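Local coordinates for ABC transporter, solute-binding protein (Staphylococcus aureus, PDB 6LKK) that binds glucose 6-phosphate as an extracellular solute-binding lipoprotein and appears to act as its sensor in two-component signalling, at residues V104-Q109 against P201-Y206. Sequence-based numbering, arbitrary orientation.
Sequences VNSDLQ and PVSIVY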
loop_
_atom_site.group_PDB
_atom_site.type_symbol
_atom_site.label_atom_id
_atom_site.label_comp_id
_atom_site.label_asym_id
_atom_site.label_seq_id
_atom_site.Cartn_x
_atom_site.Cartn_y
_atom_site.Cartn_z
ATOM N N VAL A 104 12.620 -9.373 6.809
ATOM C CA VAL A 104 13.940 -9.932 7.061
ATOM C C VAL A 104 13.887 -11.422 6.772
ATOM O O VAL A 104 12.920 -12.096 7.139
ATOM C CB VAL A 104 14.385 -9.676 8.516
ATOM C CG1 VAL A 104 15.758 -10.286 8.777
ATOM C CG2 VAL A 104 14.385 -8.184 8.817
ATOM N N ASN A 105 14.918 -11.936 6.109
ATOM C CA ASN A 105 15.022 -13.376 5.899
ATOM C C ASN A 105 15.607 -13.990 7.163
ATOM O O ASN A 105 16.758 -13.719 7.520
ATOM C CB ASN A 105 15.867 -13.699 4.671
ATOM C CG ASN A 105 15.953 -15.193 4.406
ATOM O OD1 ASN A 105 16.389 -15.960 5.265
ATOM N ND2 ASN A 105 15.504 -15.617 3.231
ATOM N N SER A 106 14.808 -14.808 7.845
ATOM C CA SER A 106 15.180 -15.338 9.148
ATOM C C SER A 106 16.113 -16.539 9.063
ATOM O O SER A 106 16.639 -16.965 10.097
ATOM C CB SER A 106 13.917 -15.712 9.929
ATOM O OG SER A 106 13.100 -16.600 9.186
ATOM N N ASP A 107 16.334 -17.094 7.871
ATOM C CA ASP A 107 17.357 -18.120 7.697
ATOM C C ASP A 107 18.730 -17.524 7.426
ATOM O O ASP A 107 19.742 -18.120 7.814
ATOM C CB ASP A 107 16.976 -19.070 6.556
ATOM C CG ASP A 107 16.014 -20.160 6.996
ATOM O OD1 ASP A 107 15.723 -20.248 8.208
ATOM O OD2 ASP A 107 15.551 -20.935 6.128
ATOM N N LEU A 108 18.792 -16.361 6.778
ATOM C CA LEU A 108 20.058 -15.682 6.535
ATOM C C LEU A 108 20.468 -14.775 7.683
ATOM O O LEU A 108 21.662 -14.500 7.846
ATOM C CB LEU A 108 19.972 -14.845 5.256
ATOM C CG LEU A 108 19.742 -15.608 3.952
ATOM C CD1 LEU A 108 19.475 -14.635 2.820
ATOM C CD2 LEU A 108 20.939 -16.488 3.632
ATOM N N GLN A 109 19.505 -14.325 8.488
ATOM C CA GLN A 109 19.773 -13.276 9.464
ATOM C C GLN A 109 20.839 -13.697 10.465
ATOM O O GLN A 109 21.737 -12.911 10.793
ATOM C CB GLN A 109 18.477 -12.913 10.184
ATOM C CG GLN A 109 18.609 -11.781 11.177
ATOM C CD GLN A 109 17.284 -11.430 11.817
ATOM O OE1 GLN A 109 16.335 -12.214 11.779
ATOM N NE2 GLN A 109 17.212 -10.247 12.409
ATOM N N PRO A 201 10.971 -18.228 5.151
ATOM C CA PRO A 201 11.661 -17.703 6.349
ATOM C C PRO A 201 11.691 -16.177 6.368
ATOM O O PRO A 201 12.700 -15.527 6.115
ATOM C CB PRO A 201 13.060 -18.309 6.217
ATOM C CG PRO A 201 13.258 -18.456 4.747
ATOM C CD PRO A 201 11.916 -18.805 4.178
ATOM N N VAL A 202 10.533 -15.600 6.690
ATOM C CA VAL A 202 10.300 -14.161 6.633
ATOM C C VAL A 202 9.892 -13.678 8.017
ATOM O O VAL A 202 8.954 -14.216 8.619
ATOM C CB VAL A 202 9.214 -13.807 5.598
ATOM C CG1 VAL A 202 8.777 -12.346 5.732
ATOM C CG2 VAL A 202 9.720 -14.071 4.189
ATOM N N SER A 203 10.593 -12.661 8.512
ATOM C CA SER A 203 10.216 -11.948 9.724
ATOM C C SER A 203 9.715 -10.558 9.356
ATOM O O SER A 203 10.282 -9.892 8.483
ATOM C CB SER A 203 11.394 -11.833 10.696
ATOM O OG SER A 203 11.731 -13.094 11.244
ATOM N N ILE A 204 8.657 -10.123 10.031
ATOM C CA ILE A 204 8.040 -8.823 9.787
ATOM C C ILE A 204 8.486 -7.880 10.894
ATOM O O ILE A 204 8.313 -8.178 12.083
ATOM C CB ILE A 204 6.509 -8.939 9.726
ATOM C CG1 ILE A 204 6.111 -9.934 8.628
ATOM C CG2 ILE A 204 5.878 -7.576 9.470
ATOM C CD1 ILE A 204 4.642 -10.295 8.609
ATOM N N VAL A 205 9.076 -6.752 10.507
ATOM C CA VAL A 205 9.634 -5.783 11.443
ATOM C C VAL A 205 8.940 -4.447 11.224
ATOM O O VAL A 205 8.935 -3.912 10.106
ATOM C CB VAL A 205 11.156 -5.643 11.278
ATOM C CG1 VAL A 205 11.695 -4.505 12.145
ATOM C CG2 VAL A 205 11.848 -6.949 11.635
ATOM N N TYR A 206 8.363 -3.907 12.293
ATOM C CA TYR A 206 7.797 -2.572 12.271
ATOM C C TYR A 206 8.851 -1.608 12.793
ATOM O O TYR A 206 9.140 -1.620 14.000
ATOM C CB TYR A 206 6.534 -2.515 13.127
ATOM C CG TYR A 206 5.465 -3.485 12.665
ATOM C CD1 TYR A 206 5.444 -4.801 13.116
ATOM C CD2 TYR A 206 4.487 -3.089 11.762
ATOM C CE1 TYR A 206 4.474 -5.693 12.683
ATOM C CE2 TYR A 206 3.515 -3.975 11.324
ATOM C CZ TYR A 206 3.512 -5.273 11.792
ATOM O OH TYR A 206 2.545 -6.159 11.368
HETATM O O HOH W 1 10.593 -16.446 10.221
HETATM O O HOH W 2 13.856 -12.377 12.796
#
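The carboxamide of N105 lies between P201 and L108. On one face P201 O stands above N105 CG at 3.7 Å, with the pyrrolidine CG further along; L108 covers the other, its CD1 directly over N105 CG. OD1 accepts D107 N in the amide plane (2.8 Å) and L108 N from above it, and ND2 bonds to V177 O. These grips fix the rotation of the group, and the first two form an Asx turn and Asx motif that curl the chain out of the strand. The D107 carboxylate lays a face against P201 CB and CG, with D107 CG 3.6 Å from P201 CB.

V104 and S203 are an antiparallel hydrogen-bonded pair, V104 N to S203 O at 2.9 Å and S203 N to V104 O at 2.8 Å, the latter nearly straight (172°); N105 and V202 form the next, non-hydrogen-bonded pair. Past it, S106 N reaches P201 O at 2.8 Å but lies 51° out of the carbonyl plane. S106 OG, in the crowded position between its backbone N and carbonyl carbon (chi1 55°), packs 3.2 Å from P201 C and holds a water that bonds weakly to V202 O. On the V104–S203 face, V104 CG2 meets V205 CG2 at 4.0 Å, while another water links S203 OG to Q109 OE1.

The contact joins the end of strand 92-105 to strand 202-205, away from the sugar-phosphate pocket. N105 is also backbone hydrogen-bonded to Y183, V202 packs on helix 170-178, and K196 of helix 189-197 bonds to V202 O.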